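Natterin-like protein (Lethenteron camtschaticum, PDB 6IUL) is a lamprey immune cytotoxin that probably recognises cell-surface glycans through a jacalin-like lectin domain and forms membrane pores through an aerolysin-type module. Local coordinates at residues W81-G84 with A85-L89; T237-V240 with E241-E244. All coordinates share one frame; numbering follows the deposited sequence.

Contact 1: W81-G84 with A85-L89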
loop_
_atom_site.group_PDB
_atom_site.type_symbol
_atom_site.label_atom_id
_atom_site.label_comp_id
_atom_site.label_asym_id
_atom_site.label_seq_id
_atom_site.Cartn_x
_atom_site.Cartn_y
_atom_site.Cartn_z
ATOM N N TRP A 81 -0.260 -42.895 7.515
ATOM C CA TRP A 81 -0.484 -44.257 8.006
ATOM C C TRP A 81 0.251 -45.250 7.124
ATOM O O TRP A 81 0.352 -45.092 5.888
ATOM C CB TRP A 81 -1.945 -44.623 7.917
ATOM C CG TRP A 81 -2.859 -44.048 8.903
ATOM C CD1 TRP A 81 -3.374 -44.660 9.982
ATOM C CD2 TRP A 81 -3.475 -42.751 8.840
ATOM N NE1 TRP A 81 -4.257 -43.801 10.640
ATOM C CE2 TRP A 81 -4.341 -42.638 9.944
ATOM C CE3 TRP A 81 -3.350 -41.669 7.969
ATOM C CZ2 TRP A 81 -5.064 -41.507 10.213
ATOM C CZ3 TRP A 81 -4.070 -40.555 8.213
ATOM C CH2 TRP A 81 -4.944 -40.477 9.345
ATOM N N GLY A 82 0.758 -46.295 7.781
ATOM C CA GLY A 82 1.223 -47.503 7.118
ATOM C C GLY A 82 0.050 -48.346 6.624
ATOM O O GLY A 82 -1.107 -48.094 6.990
ATOM N N ASN A 83 0.342 -49.359 5.821
ATOM C CA ASN A 83 -0.749 -50.181 5.247
ATOM C C ASN A 83 -1.203 -51.322 6.139
ATOM O O ASN A 83 -2.093 -52.093 5.768
ATOM C CB ASN A 83 -0.388 -50.732 3.866
ATOM C CG ASN A 83 0.706 -51.750 3.917
ATOM O OD1 ASN A 83 1.408 -51.840 4.919
ATOM N ND2 ASN A 83 0.857 -52.540 2.836
ATOM N N GLY A 84 -0.615 -51.465 7.311
ATOM C CA GLY A 84 -1.102 -52.573 8.163
ATOM C C GLY A 84 -0.213 -53.814 8.211
ATOM O O GLY A 84 -0.015 -54.365 9.269
ATOM N N ALA A 85 0.339 -54.244 7.084
ATOM C CA ALA A 85 1.501 -55.134 7.134
ATOM C C ALA A 85 2.760 -54.343 7.470
ATOM O O ALA A 85 3.784 -54.911 7.712
ATOM C CB ALA A 85 1.686 -55.845 5.802
ATOM N N GLY A 86 2.691 -53.020 7.408
ATOM C CA GLY A 86 3.867 -52.168 7.561
ATOM C C GLY A 86 4.822 -52.203 6.377
ATOM O O GLY A 86 5.998 -51.918 6.547
ATOM N N THR A 87 4.332 -52.522 5.177
ATOM C CA THR A 87 5.212 -52.655 3.983
ATOM C C THR A 87 5.015 -51.547 2.938
ATOM O O THR A 87 5.796 -51.413 1.998
ATOM C CB THR A 87 4.892 -54.009 3.293
ATOM O OG1 THR A 87 3.478 -54.126 3.028
ATOM C CG2 THR A 87 5.273 -55.173 4.221
ATOM N N ARG A 88 3.947 -50.761 3.083
ATOM C CA ARG A 88 3.691 -49.622 2.173
ATOM C C ARG A 88 3.082 -48.463 2.915
ATOM O O ARG A 88 2.580 -48.607 4.036
ATOM C CB ARG A 88 2.758 -50.096 1.010
ATOM C CG ARG A 88 3.647 -50.777 -0.045
ATOM C CD ARG A 88 2.921 -51.604 -1.010
ATOM N NE ARG A 88 3.808 -52.122 -2.022
ATOM C CZ ARG A 88 4.601 -53.182 -1.868
ATOM N NH1 ARG A 88 4.712 -53.788 -0.717
ATOM N NH2 ARG A 88 5.338 -53.612 -2.876
ATOM N N LEU A 89 3.086 -47.302 2.270
ATOM C CA LEU A 89 2.297 -46.176 2.745
ATOM C C LEU A 89 0.835 -46.567 2.582
ATOM O O LEU A 89 0.454 -47.099 1.545
ATOM C CB LEU A 89 2.620 -44.899 1.940
ATOM C CG LEU A 89 1.812 -43.662 2.298
ATOM C CD1 LEU A 89 2.113 -43.190 3.739
ATOM C CD2 LEU A 89 2.106 -42.531 1.320
#

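Contact 2: T237-V240 with E241-E244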
loop_
_atom_site.group_PDB
_atom_site.type_symbol
_atom_site.label_atom_id
_atom_site.label_comp_id
_atom_site.label_asym_id
_atom_site.label_seq_id
_atom_site.Cartn_x
_atom_site.Cartn_y
_atom_site.Cartn_z
ATOM N N THR A 237 14.131 -0.929 4.652
ATOM C CA THR A 237 13.180 -2.024 4.539
ATOM C C THR A 237 11.934 -1.647 3.755
ATOM O O THR A 237 11.323 -0.643 4.030
ATOM C CB THR A 237 12.784 -2.469 5.944
ATOM O OG1 THR A 237 13.922 -3.098 6.522
ATOM C CG2 THR A 237 11.677 -3.480 5.920
ATOM N N HIS A 238 11.561 -2.460 2.771
ATOM C CA HIS A 238 10.427 -2.114 1.888
ATOM C C HIS A 238 9.532 -3.329 1.678
ATOM O O HIS A 238 9.985 -4.461 1.742
ATOM C CB HIS A 238 10.924 -1.648 0.504
ATOM C CG HIS A 238 11.899 -0.517 0.565
ATOM N ND1 HIS A 238 11.504 0.792 0.762
ATOM C CD2 HIS A 238 13.249 -0.495 0.472
ATOM C CE1 HIS A 238 12.574 1.569 0.783
ATOM N NE2 HIS A 238 13.643 0.815 0.601
ATOM N N ALA A 239 8.254 -3.099 1.407
ATOM C CA ALA A 239 7.431 -4.162 0.892
ATOM C C ALA A 239 7.794 -4.305 -0.576
ATOM O O ALA A 239 8.358 -3.397 -1.197
ATOM C CB ALA A 239 5.952 -3.852 1.074
ATOM N N VAL A 240 7.438 -5.445 -1.140
ATOM C CA VAL A 240 7.745 -5.749 -2.518
ATOM C C VAL A 240 7.113 -4.736 -3.472
ATOM O O VAL A 240 7.641 -4.460 -4.547
ATOM C CB VAL A 240 7.303 -7.199 -2.800
ATOM C CG1 VAL A 240 6.874 -7.404 -4.204
ATOM C CG2 VAL A 240 8.437 -8.154 -2.484
ATOM N N GLU A 241 5.948 -4.231 -3.096
ATOM C CA GLU A 241 5.248 -3.231 -3.849
ATOM C C GLU A 241 4.870 -2.103 -2.914
ATOM O O GLU A 241 4.271 -2.331 -1.855
ATOM C CB GLU A 241 4.036 -3.796 -4.550
ATOM C CG GLU A 241 3.737 -2.987 -5.816
ATOM C CD GLU A 241 3.210 -3.799 -6.971
ATOM O OE1 GLU A 241 3.314 -5.044 -6.937
ATOM O OE2 GLU A 241 2.709 -3.160 -7.925
ATOM N N GLU A 242 5.246 -0.880 -3.294
ATOM C CA GLU A 242 5.238 0.215 -2.342
ATOM C C GLU A 242 4.997 1.515 -3.030
ATOM O O GLU A 242 5.402 1.706 -4.172
ATOM C CB GLU A 242 6.581 0.286 -1.605
ATOM C CG GLU A 242 6.423 0.822 -0.213
ATOM C CD GLU A 242 7.564 0.429 0.695
ATOM O OE1 GLU A 242 8.652 1.020 0.532
ATOM O OE2 GLU A 242 7.347 -0.430 1.586
ATOM N N SER A 243 4.334 2.439 -2.348
ATOM C CA SER A 243 4.204 3.788 -2.877
ATOM C C SER A 243 4.413 4.775 -1.746
ATOM O O SER A 243 4.165 4.455 -0.586
ATOM C CB SER A 243 2.859 3.973 -3.547
ATOM O OG SER A 243 1.956 4.435 -2.591
ATOM N N GLU A 244 4.975 5.944 -2.066
ATOM C CA GLU A 244 5.227 6.971 -1.072
ATOM C C GLU A 244 4.592 8.284 -1.572
ATOM O O GLU A 244 4.918 8.758 -2.663
ATOM C CB GLU A 244 6.729 7.127 -0.853
ATOM C CG GLU A 244 7.122 8.178 0.189
ATOM C CD GLU A 244 8.589 8.684 0.083
ATOM O OE1 GLU A 244 9.312 8.382 -0.891
ATOM O OE2 GLU A 244 9.025 9.438 0.979
#

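Contact 1: W81-G84 with A85-L89
Asn83 turns its amide inward against the main chain of Thr87 and Arg88, its CG 3.5 Å from Arg88 N. With chi1 at 68°, CG sits between the backbone N and the carbonyl carbon, which carries the amide across to the backbone of Thr87 and Arg88. OD1 accepts Thr87 N at 3.0 Å, the donor tilted 26° from the carbonyl plane, and more weakly Arg88 N. The other end of the amide is used as well: ND2 gives a nearly in-plane bond to Thr87 OG1 at 3.1 Å and a second one to Trp40 O, so the flip of this buried group is fixed. This is a beta hairpin of the jacalin-like lectin domain, joining strands 75-82 and 89-96; Gly82 and Leu89 form its last antiparallel pair, a non-hydrogen-bonded one. Beyond it, Asn83 N reaches Arg88 O in a weak bond. At Gly84 a CB would press on the preceding carbonyl O, and Gly86 has a positive phi that favours glycine. Arg88 lays its CB against Asn83 ND2 at 3.6 Å, while its extended chain carries the guanidinium outward to a salt bridge with Asp134. On the buried side, Leu89 CD1 packs on Trp81 O at 3.4 Å.

Contact 2: T237-V240 with E241-E244
His238 and Glu242 cross at about a right angle, the imidazole presenting its ND1 edge to the end of the carboxylate, with the two flat groups turned 58° apart. ND1 donates to Glu242 OE1 at 2.9 Å; the oxygen lies close to the ring plane and is met on its syn side, only 18° out of the carboxylate plane. The second oxygen is used differently. Ala239 N points at Glu242 OE2 over 2.8 Å in a nearly straight bond (169°), approaching from above the carboxylate plane. One carboxylate thus takes a ring N-H and a main-chain N-H from adjacent residues, and this two-point grip restrains its rotation. Glutamate has the length for the task: its chain runs extended beyond CG and spans the gap between the two arms of the bend. That bend links strand 228-238 to strand 241-256 in the aerolysin-type region, and the arms pair with different neighbours, His238 with Val214 and Glu242 with Ser198, rather than with each other. NE2 of His238 makes a weak hydrogen bond to Ala216 O; with both ring nitrogens near acceptors and a carboxylate alongside, a protonated imidazole would probably be favoured. Ala239 CB lies 3.7 Å from Glu242 OE2, beside the oxygen that its own N-H holds. At the corner, Val240 turns its branched hydrophobic side chain to Leu212 and Val214, whereas the exposed Glu241 touches Ser199 with its side chain.

Contact 1 comes first along the chain, in the jacalin-like lectin domain, and contact 2 follows in the aerolysin-type region; their centres are 50 Å apart and their nearest atoms about 35 Å, so they do not touch. Contact 1 caps the hairpin of a four-stranded antiparallel sheet far from the middle of this elongated molecule, whereas contact 2 lies near the middle, where strand 228-238 gives way to strand 241-256. The two regions are joined through strand 135-155, which pairs with strands of both. This separation is consistent with a division of labour between a glycan-recognising end and a pore-forming body.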